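Local coordinates for uncharacterized protein (Bacteroides ovatus, PDB 4IRT) that is of uncharacterised function but is a putative neuraminidase, built on a BNR-repeat beta-propeller and so possibly acting on sialylated glycans, at residues N150-N154 and R165-I171. Numbering follows the deposited sequence. Where two conformers were deposited one is given.
Sequences NLVMN and RVQDILI. With EDO (1,2-ethanediol), chain K.
M153 O takes two backbone bonds, from V166 N at 2.7 Å and Q167 N at 3.2 Å, while M153 N donates back to Q167 O. N154 OD1 receives R165 NH1 at 2.8 Å on a lone pair, amide and guanidinium nearly coplanar. Bends at chi2 and chi3 (76° and 87°) return the arginine's end, which sets out away from 150-154, to V152 and N154. V152 CG1 covers one guanidinium face; the long, multi-donor group also forms salt bridges through NE with D168 OD1 and through NH2 with D120. Replacing R165 by alanine would probably leave both aspartates without their shared cation and N154 OD1 without its donor. N150, a short amide able to donate and accept, sends ND2 almost straight onto D168 O (2.8 Å), while OD1 accepts from a water that takes the N-H of L170. In the loop beyond, an ethanediol, probably from the crystallisation liquor, accepts from L151 N and donates through O2 to I171 O. Branched apolar chains suit the buried side: L170 CD2 meets CE of selenomethionine M153 at 3.8 Å, L151 CD1 meets I171 CD1, and L151 rests on W181 and L193 of the next sheet. V166 and Q167, both facing M153, form a classic beta bulge in the outer hairpin of a four-stranded propeller blade.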
ATOM      1  N   ASN A 150     -11.015   5.425  12.212  1.00 15.12           N
ATOM      2  CA  ASN A 150      -9.966   6.079  12.964  1.00 15.24           C
ATOM      3  C   ASN A 150      -8.673   5.333  12.742  1.00 12.78           C
ATOM      4  O   ASN A 150      -8.648   4.112  12.783  1.00 12.58           O
ATOM      5  CB  ASN A 150     -10.288   6.110  14.457  1.00 16.26           C
ATOM      6  CG  ASN A 150      -9.221   6.857  15.267  1.00 16.97           C
ATOM      7  OD1 ASN A 150      -8.879   8.003  14.959  1.00 16.93           O
ATOM      8  ND2 ASN A 150      -8.695   6.208  16.296  1.00 15.99           N
ATOM      9  N   LEU A 151      -7.598   6.070  12.507  1.00 12.22           N
ATOM     10  CA  LEU A 151      -6.286   5.451  12.323  1.00 11.61           C
ATOM     11  C   LEU A 151      -5.710   5.005  13.661  1.00 11.63           C
ATOM     12  O   LEU A 151      -5.512   5.821  14.563  1.00 12.43           O
ATOM     13  CB  LEU A 151      -5.318   6.449  11.669  1.00 12.01           C
ATOM     14  CG  LEU A 151      -3.939   5.924  11.243  1.00 11.25           C
ATOM     15  CD1 LEU A 151      -3.344   6.876  10.205  1.00 12.01           C
ATOM     16  CD2 LEU A 151      -2.988   5.765  12.433  1.00 11.30           C
ATOM     17  N   VAL A 152      -5.418   3.704  13.788  1.00 10.92           N
ATOM     18  CA  VAL A 152      -4.784   3.181  14.985  1.00 11.73           C
ATOM     19  C   VAL A 152      -3.415   2.621  14.613  1.00 11.30           C
ATOM     20  O   VAL A 152      -3.279   1.929  13.609  1.00 11.43           O
ATOM     21  CB  VAL A 152      -5.642   2.081  15.619  1.00 12.17           C
ATOM     22  CG1 VAL A 152      -4.979   1.469  16.834  1.00 12.63           C
ATOM     23  CG2 VAL A 152      -7.015   2.646  15.967  1.00 12.67           C
HETATM   24  N   MSE A 153      -2.432   2.926  15.453  1.00 11.11           N
HETATM   25  CA  MSE A 153      -1.040   2.625  15.203  1.00 10.68           C
HETATM   26  C   MSE A 153      -0.413   1.983  16.415  1.00 10.51           C
HETATM   27  O   MSE A 153      -0.446   2.509  17.546  1.00 11.22           O
HETATM   28  CB  MSE A 153      -0.330   3.916  14.781  1.00 10.11           C
HETATM   29  CG  MSE A 153       1.181   3.775  14.661  1.00 10.47           C
HETATM   30 SE   MSE A 153       2.055   5.470  14.179  0.75 10.39          SE
HETATM   31  CE  MSE A 153       1.312   5.757  12.395  1.00 11.04           C
ATOM     32  N   ASN A 154       0.161   0.816  16.170  1.00 11.14           N
ATOM     33  CA  ASN A 154       0.843   0.031  17.176  1.00 11.50           C
ATOM     34  C   ASN A 154       2.284  -0.230  16.784  1.00 11.76           C
ATOM     35  O   ASN A 154       2.645  -0.136  15.613  1.00 11.74           O
ATOM     36  CB  ASN A 154       0.184  -1.335  17.296  1.00 12.01           C
ATOM     37  CG  ASN A 154      -1.250  -1.276  17.770  1.00 12.49           C
ATOM     38  OD1 ASN A 154      -1.666  -0.360  18.473  1.00 13.59           O
ATOM     39  ND2 ASN A 154      -2.022  -2.300  17.391  1.00 12.43           N
ATOM     40  N   ARG A 165       0.346   0.249  21.933  1.00 16.07           N
ATOM     41  CA  ARG A 165      -0.271   1.329  21.192  1.00 16.52           C
ATOM     42  C   ARG A 165       0.709   2.509  21.076  1.00 16.63           C
ATOM     43  O   ARG A 165       1.313   2.906  22.068  1.00 18.61           O
ATOM     44  CB  ARG A 165      -1.557   1.766  21.890  1.00 17.86           C
ATOM     45  CG  ARG A 165      -2.320   2.843  21.146  1.00 18.44           C
ATOM     46  CD  ARG A 165      -3.068   2.283  19.946  1.00 18.95           C
ATOM     47  NE  ARG A 165      -4.390   1.804  20.368  1.00 25.38           N
ATOM     48  CZ  ARG A 165      -4.821   0.547  20.336  1.00 23.55           C
ATOM     49  NH1 ARG A 165      -4.062  -0.435  19.919  1.00 22.33           N
ATOM     50  NH2 ARG A 165      -6.043   0.274  20.749  1.00 27.37           N
ATOM     51  N   VAL A 166       0.835   3.070  19.884  1.00 16.59           N
ATOM     52  CA  VAL A 166       1.634   4.289  19.652  1.00 15.44           C
ATOM     53  C   VAL A 166       0.745   5.516  19.567  1.00 16.93           C
ATOM     54  O   VAL A 166       0.979   6.521  20.257  1.00 16.06           O
ATOM     55  CB  VAL A 166       2.495   4.171  18.386  1.00 16.17           C
ATOM     56  CG1 VAL A 166       3.252   5.470  18.123  1.00 16.19           C
ATOM     57  CG2 VAL A 166       3.465   2.999  18.537  1.00 16.17           C
ATOM     58  N   GLN A 167      -0.276   5.456  18.718  1.00 16.87           N
ATOM     59  CA  GLN A 167      -1.262   6.526  18.703  1.00 18.29           C
ATOM     60  C   GLN A 167      -2.665   5.959  18.645  1.00 18.57           C
ATOM     61  O   GLN A 167      -2.963   5.098  17.815  1.00 18.94           O
ATOM     62  CB  GLN A 167      -1.063   7.492  17.535  1.00 17.67           C
ATOM     63  CG  GLN A 167       0.255   8.254  17.497  1.00 18.55           C
ATOM     64  CD  GLN A 167       0.459   9.243  18.636  1.00 20.04           C
ATOM     65  OE1 GLN A 167      -0.469   9.601  19.350  1.00 20.12           O
ATOM     66  NE2 GLN A 167       1.696   9.678  18.817  1.00 21.34           N
ATOM     67  N   ASP A 168      -3.476   6.456  19.563  1.00 23.14           N
ATOM     68  CA  ASP A 168      -4.917   6.234  19.612  1.00 31.27           C
ATOM     69  C   ASP A 168      -5.640   7.210  18.714  1.00 24.20           C
ATOM     70  O   ASP A 168      -6.628   6.847  18.091  1.00 24.22           O
ATOM     71  CB  ASP A 168      -5.422   6.469  21.049  1.00 26.63           C
ATOM     72  CG  ASP A 168      -5.095   5.321  21.965  1.00 39.49           C
ATOM     73  OD1 ASP A 168      -5.535   4.203  21.639  1.00 27.93           O
ATOM     74  OD2 ASP A 168      -4.412   5.530  23.006  1.00 49.64           O
ATOM     75  N   ILE A 169      -5.223   8.473  18.738  1.00 20.97           N
ATOM     76  CA  ILE A 169      -5.769   9.452  17.803  0.50 21.91           C
ATOM     77  C   ILE A 169      -4.682  10.329  17.175  1.00 20.45           C
ATOM     78  O   ILE A 169      -4.146  11.264  17.802  1.00 19.99           O
ATOM     79  CB  ILE A 169      -6.862  10.332  18.429  0.50 23.87           C
ATOM     80  CG1 ILE A 169      -7.853   9.491  19.257  0.50 23.45           C
ATOM     81  CG2 ILE A 169      -7.601  11.068  17.321  0.50 26.31           C
ATOM     82  CD1 ILE A 169      -9.051  10.263  19.756  0.50 23.43           C
ATOM     83  N   LEU A 170      -4.387  10.030  15.918  1.00 16.52           N
ATOM     84  CA  LEU A 170      -3.371  10.720  15.166  1.00 15.08           C
ATOM     85  C   LEU A 170      -4.000  11.693  14.180  1.00 15.56           C
ATOM     86  O   LEU A 170      -3.584  12.843  14.110  1.00 14.72           O
ATOM     87  CB  LEU A 170      -2.513   9.693  14.427  1.00 14.51           C
ATOM     88  CG  LEU A 170      -1.353  10.223  13.604  1.00 14.12           C
ATOM     89  CD1 LEU A 170      -0.471  11.177  14.409  1.00 15.22           C
ATOM     90  CD2 LEU A 170      -0.532   9.040  13.108  1.00 14.33           C
ATOM     91  N   ILE A 171      -5.014  11.219  13.439  1.00 15.19           N
ATOM     92  CA  ILE A 171      -5.770  12.045  12.502  1.00 13.39           C
ATOM     93  C   ILE A 171      -7.194  12.119  13.035  1.00 14.24           C
ATOM     94  O   ILE A 171      -7.817  11.094  13.314  1.00 13.91           O
ATOM     95  CB  ILE A 171      -5.763  11.472  11.082  1.00 12.48           C
ATOM     96  CG1 ILE A 171      -4.347  11.309  10.533  1.00 12.60           C
ATOM     97  CG2 ILE A 171      -6.524  12.366  10.128  1.00 12.50           C
ATOM     98  CD1 ILE A 171      -4.309  10.544   9.221  1.00 12.94           C
TER
HETATM   99  C1  EDO K 510      -9.811  10.174  10.522  1.00 16.54           C
HETATM  100  O1  EDO K 510     -11.042   9.712  11.074  1.00 18.14           O
HETATM  101  C2  EDO K 510      -8.747   9.067  10.604  1.00 15.92           C
HETATM  102  O2  EDO K 510      -8.368   8.782  11.955  1.00 16.50           O
HETATM  103  O   HOH W   1      -6.148   8.358  14.416  1.00 12.43           O
HETATM  104  O   HOH W   2      -4.648  -2.691  18.427  1.00 12.85           O